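Local coordinates for protein nucleoporin nup120 (Schizosaccharomyces pombe, PDB 4GQ2) that serves as a structural component of the nuclear pore complex, as one of the nucleoporins, which can also dock transiently associated nuclear transport factors, at residues 474-479 with 493-498; 417-422 with 497-502; 70-75 with 92-97. All coordinates share one frame; numbering follows the deposited sequence.

From the N terminus, contact 3 comes first: it closes the loop between 70-75 and 92-97, drawing together the entry to strand 73-79 and the connection that follows strand 83-88. Contact 2 opens much later, at 417-422, and closes on helix 492-515. Contact 1 nests inside that span and ends on the same stretch of the helix; the two share Arg-497 and Leu-498, and their centres are about 7 Å apart. Contact 3 stands on the opposite side of the chain's centre, about 43 Å between centres from contact 2. The set illustrates a principle: a short closure can bring the run-in to one strand against the connection that leaves its neighbour, while nested closures gather separate helices onto one.

Contact 1. Residues 474-479 with 493-498; sequences SIVSTI and YEYKRL
The CG2 methyl of Ile-479 packs against the CD1-CE1 side of the Tyr-495 ring, lying 3.6 Å from CE1 of Tyr-495. The pair joins the residue that follows helix 464-478 to helix 492-515, consecutive members of the helical insertion that the chain makes between strands 390-395 and 520-525 of the β-propeller domain. The ring is carried to Ile-479 because Tyr-495 holds CG anti to its backbone N (chi1 179°). The backbone carbonyl of Ile-479 approaches as well: its O sits 3.6 Å from Tyr-495 CE1, at the ring edge and close to the ring plane. No hydrogen bond crosses between the segments, and the association is mainly apolar. On its other flank the same CG2 of Ile-479 reaches Leu-498 CB at 3.9 Å, so a single methyl bridges two residues one turn apart on the helix. Val-476 adds a looser touch, with CG1 at 4.3 Å from the phenol OH of Tyr-495. The chain of another protein packs against both Val-476 and Tyr-495. Within the same turns of helix 492-515, NE and NH2 of Arg-497 both turn to OE2 of Glu-494 in a salt bridge, with Arg-497 NE at 2.6 Å from Glu-494 OE2.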
loop_
_atom_site.group_PDB
_atom_site.type_symbol
_atom_site.label_atom_id
_atom_site.label_comp_id
_atom_site.label_asym_id
_atom_site.label_seq_id
_atom_site.Cartn_x
_atom_site.Cartn_y
_atom_site.Cartn_z
ATOM N N SER A 474 2.800 -3.584 20.068
ATOM C CA SER A 474 2.360 -4.562 21.052
ATOM C C SER A 474 3.046 -5.927 20.882
ATOM O O SER A 474 3.271 -6.628 21.865
ATOM C CB SER A 474 0.840 -4.703 21.034
ATOM O OG SER A 474 0.412 -5.418 19.896
ATOM N N ILE A 475 3.369 -6.302 19.644
ATOM C CA ILE A 475 4.141 -7.522 19.388
ATOM C C ILE A 475 5.608 -7.373 19.800
ATOM O O ILE A 475 6.163 -8.261 20.453
ATOM C CB ILE A 475 4.021 -7.973 17.922
ATOM C CG1 ILE A 475 2.760 -8.810 17.763
ATOM C CG2 ILE A 475 5.224 -8.809 17.496
ATOM C CD1 ILE A 475 2.126 -8.686 16.401
ATOM N N VAL A 476 6.220 -6.245 19.437
ATOM C CA VAL A 476 7.621 -5.968 19.782
ATOM C C VAL A 476 7.815 -5.890 21.304
ATOM O O VAL A 476 8.856 -6.281 21.817
ATOM C CB VAL A 476 8.155 -4.712 19.037
ATOM C CG1 VAL A 476 9.532 -4.286 19.533
ATOM C CG2 VAL A 476 8.232 -5.000 17.547
ATOM N N SER A 477 6.794 -5.422 22.018
ATOM C CA SER A 477 6.864 -5.264 23.475
ATOM C C SER A 477 6.782 -6.587 24.246
ATOM O O SER A 477 7.242 -6.665 25.374
ATOM C CB SER A 477 5.763 -4.322 23.959
ATOM O OG SER A 477 4.500 -4.946 23.840
ATOM N N THR A 478 6.190 -7.615 23.642
ATOM C CA THR A 478 6.058 -8.910 24.309
ATOM C C THR A 478 7.290 -9.789 24.146
ATOM O O THR A 478 7.456 -10.763 24.878
ATOM C CB THR A 478 4.827 -9.717 23.825
ATOM O OG1 THR A 478 4.887 -9.903 22.406
ATOM C CG2 THR A 478 3.527 -9.025 24.198
ATOM N N ILE A 479 8.150 -9.464 23.186
ATOM C CA ILE A 479 9.271 -10.347 22.870
ATOM C C ILE A 479 10.573 -9.855 23.481
ATOM O O ILE A 479 11.012 -8.737 23.227
ATOM C CB ILE A 479 9.415 -10.590 21.347
ATOM C CG1 ILE A 479 8.056 -10.942 20.717
ATOM C CG2 ILE A 479 10.432 -11.685 21.070
ATOM C CD1 ILE A 479 7.312 -12.082 21.395
ATOM N N TYR A 493 19.627 -14.838 17.224
ATOM C CA TYR A 493 18.927 -15.909 16.529
ATOM C C TYR A 493 17.608 -16.278 17.210
ATOM O O TYR A 493 16.583 -16.409 16.533
ATOM C CB TYR A 493 19.838 -17.136 16.406
ATOM C CG TYR A 493 19.291 -18.272 15.560
ATOM C CD1 TYR A 493 18.282 -19.110 16.042
ATOM C CD2 TYR A 493 19.802 -18.526 14.287
ATOM C CE1 TYR A 493 17.784 -20.153 15.276
ATOM C CE2 TYR A 493 19.312 -19.569 13.512
ATOM C CZ TYR A 493 18.304 -20.378 14.013
ATOM O OH TYR A 493 17.813 -21.413 13.253
ATOM N N GLU A 494 17.634 -16.453 18.531
ATOM C CA GLU A 494 16.425 -16.799 19.292
ATOM C C GLU A 494 15.399 -15.679 19.303
ATOM O O GLU A 494 14.189 -15.932 19.306
ATOM C CB GLU A 494 16.748 -17.164 20.746
ATOM C CG GLU A 494 16.586 -18.638 21.079
ATOM C CD GLU A 494 15.180 -19.163 20.846
ATOM O OE1 GLU A 494 14.237 -18.733 21.538
ATOM O OE2 GLU A 494 15.025 -20.035 19.970
ATOM N N TYR A 495 15.884 -14.443 19.362
ATOM C CA TYR A 495 14.992 -13.298 19.314
ATOM C C TYR A 495 14.195 -13.309 18.005
ATOM O O TYR A 495 12.964 -13.217 18.022
ATOM C CB TYR A 495 15.763 -11.987 19.468
ATOM C CG TYR A 495 14.864 -10.778 19.406
ATOM C CD1 TYR A 495 13.990 -10.486 20.452
ATOM C CD2 TYR A 495 14.867 -9.938 18.294
ATOM C CE1 TYR A 495 13.151 -9.387 20.396
ATOM C CE2 TYR A 495 14.031 -8.833 18.233
ATOM C CZ TYR A 495 13.178 -8.566 19.287
ATOM O OH TYR A 495 12.350 -7.472 19.240
ATOM N N LYS A 496 14.909 -13.457 16.887
ATOM C CA LYS A 496 14.294 -13.520 15.565
ATOM C C LYS A 496 13.199 -14.574 15.518
ATOM O O LYS A 496 12.072 -14.280 15.118
ATOM C CB LYS A 496 15.344 -13.770 14.482
ATOM C CG LYS A 496 16.300 -12.600 14.284
ATOM C CD LYS A 496 17.393 -12.942 13.286
ATOM C CE LYS A 496 18.498 -11.898 13.277
ATOM N NZ LYS A 496 18.056 -10.587 12.714
ATOM N N ARG A 497 13.515 -15.787 15.966
ATOM C CA ARG A 497 12.561 -16.897 15.933
ATOM C C ARG A 497 11.309 -16.604 16.769
ATOM O O ARG A 497 10.176 -16.830 16.308
ATOM C CB ARG A 497 13.238 -18.202 16.380
ATOM C CG ARG A 497 12.392 -19.456 16.190
ATOM C CD ARG A 497 13.072 -20.698 16.770
ATOM N NE ARG A 497 13.184 -20.644 18.231
ATOM C CZ ARG A 497 12.223 -21.001 19.083
ATOM N NH1 ARG A 497 11.053 -21.463 18.644
ATOM N NH2 ARG A 497 12.434 -20.895 20.386
ATOM N N LEU A 498 11.504 -16.087 17.984
ATOM C CA LEU A 498 10.368 -15.787 18.861
ATOM C C LEU A 498 9.526 -14.619 18.325
ATOM O O LEU A 498 8.299 -14.659 18.392
ATOM C CB LEU A 498 10.828 -15.511 20.300
ATOM C CG LEU A 498 11.468 -16.637 21.124
ATOM C CD1 LEU A 498 12.031 -16.060 22.413
ATOM C CD2 LEU A 498 10.489 -17.762 21.437
#

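Contact 2. Residues 417-422 with 497-502; sequences GDISEI and RLLYNE
Ile-419 rests its CG2 methyl on the backbone of Tyr-500, directly after Asp-418, which holds the N-cap position. OD1 of Asp-418 accepts from the N of Ile-419 at 2.8 Å, on the anti side and 26° out of the carboxylate plane; this bond goes to the very next residue and is not a capping bond. Ile-419 faces helix 492-515: CG2 is 3.8 Å from Tyr-500 CA and 4.2 Å from Tyr-500 CB, while its CB lies 4.3 Å from Leu-499 CD2. With CG2 anti to the backbone N, the methyl is thrown forward onto the helix. This joins the first turn of helix 419-428 to helix 492-515, the first and last helices of the insertion carried by the β-propeller domain. Ser-420 follows, its OG 3.8 Å from Leu-499 CD2, a van der Waals touch by a hydroxyl that is hydrogen-bonded to Trp-503 NE1. The phenol of Tyr-500 is fixed elsewhere, its OH bonded to Phe-408 N and its ring edge-to-face with both Trp-423 and Phe-408. Next, Glu-421 folds back over the helix start, its OE1 accepting from Asp-418 N at 2.8 Å (162° at the hydrogen); a basic side chain on another protein's chain also pairs with that oxygen.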
loop_
_atom_site.group_PDB
_atom_site.type_symbol
_atom_site.label_atom_id
_atom_site.label_comp_id
_atom_site.label_asym_id
_atom_site.label_seq_id
_atom_site.Cartn_x
_atom_site.Cartn_y
_atom_site.Cartn_z
ATOM N N GLY A 417 13.417 -5.878 3.856
ATOM C CA GLY A 417 13.364 -5.539 5.279
ATOM C C GLY A 417 13.385 -6.745 6.196
ATOM O O GLY A 417 13.648 -7.868 5.755
ATOM N N ASP A 418 13.094 -6.513 7.474
ATOM C CA ASP A 418 13.208 -7.561 8.491
ATOM C C ASP A 418 11.838 -8.138 8.870
ATOM O O ASP A 418 10.825 -7.794 8.260
ATOM C CB ASP A 418 13.950 -7.023 9.719
ATOM C CG ASP A 418 14.842 -8.076 10.400
ATOM O OD1 ASP A 418 14.572 -9.299 10.293
ATOM O OD2 ASP A 418 15.827 -7.667 11.050
ATOM N N ILE A 419 11.824 -9.010 9.878
ATOM C CA ILE A 419 10.655 -9.798 10.270
ATOM C C ILE A 419 9.389 -8.974 10.463
ATOM O O ILE A 419 8.339 -9.299 9.909
ATOM C CB ILE A 419 10.949 -10.628 11.545
ATOM C CG1 ILE A 419 12.085 -11.614 11.277
ATOM C CG2 ILE A 419 9.722 -11.401 12.015
ATOM C CD1 ILE A 419 12.628 -12.277 12.522
ATOM N N SER A 420 9.490 -7.905 11.242
ATOM C CA SER A 420 8.324 -7.084 11.555
ATOM C C SER A 420 7.765 -6.373 10.338
ATOM O O SER A 420 6.556 -6.419 10.111
ATOM C CB SER A 420 8.627 -6.100 12.689
ATOM O OG SER A 420 8.644 -6.804 13.915
ATOM N N GLU A 421 8.640 -5.735 9.559
ATOM C CA GLU A 421 8.246 -5.103 8.291
ATOM C C GLU A 421 7.466 -6.060 7.395
ATOM O O GLU A 421 6.390 -5.711 6.901
ATOM C CB GLU A 421 9.460 -4.579 7.534
ATOM C CG GLU A 421 10.218 -3.468 8.240
ATOM C CD GLU A 421 11.706 -3.520 7.934
ATOM O OE1 GLU A 421 12.484 -4.129 8.726
ATOM O OE2 GLU A 421 12.094 -2.960 6.888
ATOM N N ILE A 422 7.994 -7.269 7.212
ATOM C CA ILE A 422 7.386 -8.256 6.305
ATOM C C ILE A 422 6.035 -8.760 6.803
ATOM O O ILE A 422 5.062 -8.799 6.037
ATOM C CB ILE A 422 8.331 -9.442 6.025
ATOM C CG1 ILE A 422 9.621 -8.950 5.347
ATOM C CG2 ILE A 422 7.627 -10.492 5.175
ATOM C CD1 ILE A 422 10.771 -9.939 5.417
ATOM N N ARG A 497 13.515 -15.787 15.966
ATOM C CA ARG A 497 12.561 -16.897 15.933
ATOM C C ARG A 497 11.309 -16.604 16.769
ATOM O O ARG A 497 10.176 -16.830 16.308
ATOM C CB ARG A 497 13.238 -18.202 16.380
ATOM C CG ARG A 497 12.392 -19.456 16.190
ATOM C CD ARG A 497 13.072 -20.698 16.770
ATOM N NE ARG A 497 13.184 -20.644 18.231
ATOM C CZ ARG A 497 12.223 -21.001 19.083
ATOM N NH1 ARG A 497 11.053 -21.463 18.644
ATOM N NH2 ARG A 497 12.434 -20.895 20.386
ATOM N N LEU A 498 11.504 -16.087 17.984
ATOM C CA LEU A 498 10.368 -15.787 18.861
ATOM C C LEU A 498 9.526 -14.619 18.325
ATOM O O LEU A 498 8.299 -14.659 18.392
ATOM C CB LEU A 498 10.828 -15.511 20.300
ATOM C CG LEU A 498 11.468 -16.637 21.124
ATOM C CD1 LEU A 498 12.031 -16.060 22.413
ATOM C CD2 LEU A 498 10.489 -17.762 21.437
ATOM N N LEU A 499 10.185 -13.591 17.793
ATOM C CA LEU A 499 9.480 -12.476 17.153
ATOM C C LEU A 499 8.630 -12.976 15.975
ATOM O O LEU A 499 7.466 -12.593 15.838
ATOM C CB LEU A 499 10.467 -11.386 16.700
ATOM C CG LEU A 499 9.940 -10.067 16.103
ATOM C CD1 LEU A 499 9.107 -9.266 17.094
ATOM C CD2 LEU A 499 11.085 -9.210 15.581
ATOM N N TYR A 500 9.211 -13.844 15.149
ATOM C CA TYR A 500 8.519 -14.415 13.989
ATOM C C TYR A 500 7.257 -15.148 14.429
ATOM O O TYR A 500 6.177 -14.945 13.857
ATOM C CB TYR A 500 9.446 -15.372 13.217
ATOM C CG TYR A 500 8.834 -15.944 11.951
ATOM C CD1 TYR A 500 7.927 -17.004 12.005
ATOM C CD2 TYR A 500 9.149 -15.411 10.705
ATOM C CE1 TYR A 500 7.349 -17.512 10.852
ATOM C CE2 TYR A 500 8.588 -15.922 9.546
ATOM C CZ TYR A 500 7.694 -16.973 9.623
ATOM O OH TYR A 500 7.133 -17.465 8.466
ATOM N N ASN A 501 7.396 -15.992 15.452
ATOM C CA ASN A 501 6.287 -16.815 15.946
ATOM C C ASN A 501 5.156 -16.001 16.559
ATOM O O ASN A 501 3.980 -16.353 16.418
ATOM C CB ASN A 501 6.785 -17.861 16.955
ATOM C CG ASN A 501 7.691 -18.909 16.323
ATOM O OD1 ASN A 501 7.757 -19.055 15.098
ATOM N ND2 ASN A 501 8.391 -19.651 17.164
ATOM N N GLU A 502 5.503 -14.921 17.247
ATOM C CA GLU A 502 4.478 -14.031 17.777
ATOM C C GLU A 502 3.686 -13.377 16.637
ATOM O O GLU A 502 2.455 -13.344 16.667
ATOM C CB GLU A 502 5.080 -12.983 18.718
ATOM C CG GLU A 502 4.047 -12.194 19.518
ATOM C CD GLU A 502 3.227 -13.036 20.490
ATOM O OE1 GLU A 502 2.462 -12.448 21.276
ATOM O OE2 GLU A 502 3.331 -14.276 20.484
#

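Contact 3. Residues 70-75 with 92-97; sequences GSQTLR and NSKKEP
Bends at chi2 (94°), chi3 (106°) and chi4 curl the Lys-94 chain over the backbone of residues 70-72, so that its methylenes rather than its ammonium carry most of the contact. CG lies 3.8 Å from Gly-70 N. Farther out, CD comes to 3.6 Å from Ser-71 O, and CE approaches that same oxygen more closely, at 3.3 Å from Ser-71 O. The aliphatic middle of the lysine is thus laid alongside a peptide carbonyl, and because CE is bonded to the charged NZ, its hydrogens are probably polarised enough to make a carbonyl oxygen a tolerable neighbour. CE of Lys-94 also lies 4.3 Å from Gln-72 CA. No hydrogen bond joins the two segments. These pieces sit at one end of a five-stranded sheet in the β-propeller domain: 70-75 runs into strand 73-79, which lies between strands 59-64 and 83-88, whereas 92-97 belongs to the connection from strand 83-88 to strand 101-106. A cis peptide precedes Gly-70, and Gly-70 CA is 5.9 Å from Lys-94 CA. Ser-71 points its CB away from the lysine, and its OG is hydrogen-bonded to Ser-528 OG. Asp-88 of the neighbouring strand links the two sides, since it accepts from Gln-72 NE2 through OD2 and is touched by the Lys-94 side chain. With a small alanine in place of Lys-94, the amide of Gly-70 and the carbonyl of Ser-71 are likely to lose their aliphatic cover, and Asp-88 would probably lose a side-chain neighbour. NZ of Lys-94 ends 4.5 Å from Gln-72 NE2, beyond bonding distance.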
loop_
_atom_site.group_PDB
_atom_site.type_symbol
_atom_site.label_atom_id
_atom_site.label_comp_id
_atom_site.label_asym_id
_atom_site.label_seq_id
_atom_site.Cartn_x
_atom_site.Cartn_y
_atom_site.Cartn_z
ATOM N N GLY A 70 -28.158 9.489 -10.892
ATOM C CA GLY A 70 -28.588 8.139 -11.257
ATOM C C GLY A 70 -28.865 7.304 -10.019
ATOM O O GLY A 70 -29.088 7.846 -8.930
ATOM N N SER A 71 -28.837 5.983 -10.183
ATOM C CA SER A 71 -29.180 5.047 -9.107
ATOM C C SER A 71 -28.204 5.058 -7.932
ATOM O O SER A 71 -26.986 5.093 -8.119
ATOM C CB SER A 71 -29.271 3.623 -9.652
ATOM O OG SER A 71 -30.035 3.573 -10.841
ATOM N N GLN A 72 -28.749 5.029 -6.721
ATOM C CA GLN A 72 -27.940 4.744 -5.545
ATOM C C GLN A 72 -28.056 3.256 -5.227
ATOM O O GLN A 72 -29.147 2.685 -5.285
ATOM C CB GLN A 72 -28.346 5.605 -4.346
ATOM C CG GLN A 72 -27.223 5.769 -3.326
ATOM C CD GLN A 72 -27.385 6.981 -2.422
ATOM O OE1 GLN A 72 -28.500 7.429 -2.146
ATOM N NE2 GLN A 72 -26.260 7.517 -1.949
ATOM N N THR A 73 -26.918 2.634 -4.926
ATOM C CA THR A 73 -26.864 1.210 -4.620
ATOM C C THR A 73 -26.320 1.048 -3.205
ATOM O O THR A 73 -25.176 1.398 -2.919
ATOM C CB THR A 73 -26.015 0.436 -5.650
ATOM O OG1 THR A 73 -26.487 0.719 -6.974
ATOM C CG2 THR A 73 -26.106 -1.053 -5.413
ATOM N N LEU A 74 -27.166 0.534 -2.321
ATOM C CA LEU A 74 -26.884 0.535 -0.895
ATOM C C LEU A 74 -26.768 -0.862 -0.320
ATOM O O LEU A 74 -27.603 -1.726 -0.580
ATOM C CB LEU A 74 -27.963 1.322 -0.147
ATOM C CG LEU A 74 -28.159 2.785 -0.568
ATOM C CD1 LEU A 74 -29.340 3.388 0.181
ATOM C CD2 LEU A 74 -26.888 3.608 -0.350
ATOM N N ARG A 75 -25.732 -1.072 0.478
ATOM C CA ARG A 75 -25.533 -2.352 1.114
ATOM C C ARG A 75 -25.837 -2.262 2.603
ATOM O O ARG A 75 -25.198 -1.505 3.339
ATOM C CB ARG A 75 -24.111 -2.859 0.850
ATOM C CG ARG A 75 -23.573 -3.855 1.862
ATOM C CD ARG A 75 -24.243 -5.215 1.785
ATOM N NE ARG A 75 -23.882 -5.979 2.976
ATOM C CZ ARG A 75 -22.972 -6.945 3.005
ATOM N NH1 ARG A 75 -22.339 -7.309 1.895
ATOM N NH2 ARG A 75 -22.696 -7.550 4.156
ATOM N N ASN A 92 -21.580 3.182 -10.525
ATOM C CA ASN A 92 -21.776 4.231 -11.529
ATOM C C ASN A 92 -21.384 5.604 -11.004
ATOM O O ASN A 92 -21.399 5.844 -9.795
ATOM C CB ASN A 92 -23.234 4.269 -11.999
ATOM C CG ASN A 92 -23.632 3.035 -12.788
ATOM O OD1 ASN A 92 -22.892 2.565 -13.656
ATOM N ND2 ASN A 92 -24.814 2.506 -12.489
ATOM N N SER A 93 -21.021 6.496 -11.916
ATOM C CA SER A 93 -20.749 7.883 -11.548
ATOM C C SER A 93 -22.063 8.640 -11.379
ATOM O O SER A 93 -23.024 8.398 -12.115
ATOM C CB SER A 93 -19.854 8.571 -12.589
ATOM O OG SER A 93 -20.196 8.199 -13.914
ATOM N N LYS A 94 -22.110 9.537 -10.400
ATOM C CA LYS A 94 -23.280 10.386 -10.209
ATOM C C LYS A 94 -22.982 11.853 -10.505
ATOM O O LYS A 94 -21.845 12.224 -10.800
ATOM C CB LYS A 94 -23.857 10.219 -8.797
ATOM C CG LYS A 94 -25.030 9.249 -8.717
ATOM C CD LYS A 94 -24.602 7.829 -8.360
ATOM C CE LYS A 94 -24.959 7.465 -6.924
ATOM N NZ LYS A 94 -24.272 8.306 -5.902
ATOM N N LYS A 95 -24.029 12.672 -10.453
ATOM C CA LYS A 95 -23.896 14.121 -10.476
ATOM C C LYS A 95 -23.780 14.633 -9.039
ATOM O O LYS A 95 -24.116 15.786 -8.756
ATOM C CB LYS A 95 -25.130 14.754 -11.129
ATOM C CG LYS A 95 -25.140 14.772 -12.649
ATOM C CD LYS A 95 -26.318 15.595 -13.159
ATOM C CE LYS A 95 -26.279 15.784 -14.670
ATOM N NZ LYS A 95 -26.678 14.562 -15.422
ATOM N N GLU A 96 -23.302 13.775 -8.136
ATOM C CA GLU A 96 -23.440 14.019 -6.696
ATOM C C GLU A 96 -22.111 14.034 -5.929
ATOM O O GLU A 96 -21.118 13.484 -6.404
ATOM C CB GLU A 96 -24.403 12.992 -6.083
ATOM C CG GLU A 96 -25.803 13.004 -6.690
ATOM C CD GLU A 96 -26.881 12.529 -5.731
ATOM O OE1 GLU A 96 -26.899 12.993 -4.569
ATOM O OE2 GLU A 96 -27.726 11.703 -6.144
ATOM N N PRO A 97 -22.091 14.666 -4.733
ATOM C CA PRO A 97 -20.892 14.624 -3.885
ATOM C C PRO A 97 -20.590 13.192 -3.453
ATOM O O PRO A 97 -21.510 12.376 -3.323
ATOM C CB PRO A 97 -21.284 15.457 -2.657
ATOM C CG PRO A 97 -22.500 16.227 -3.056
ATOM C CD PRO A 97 -23.201 15.377 -4.072
#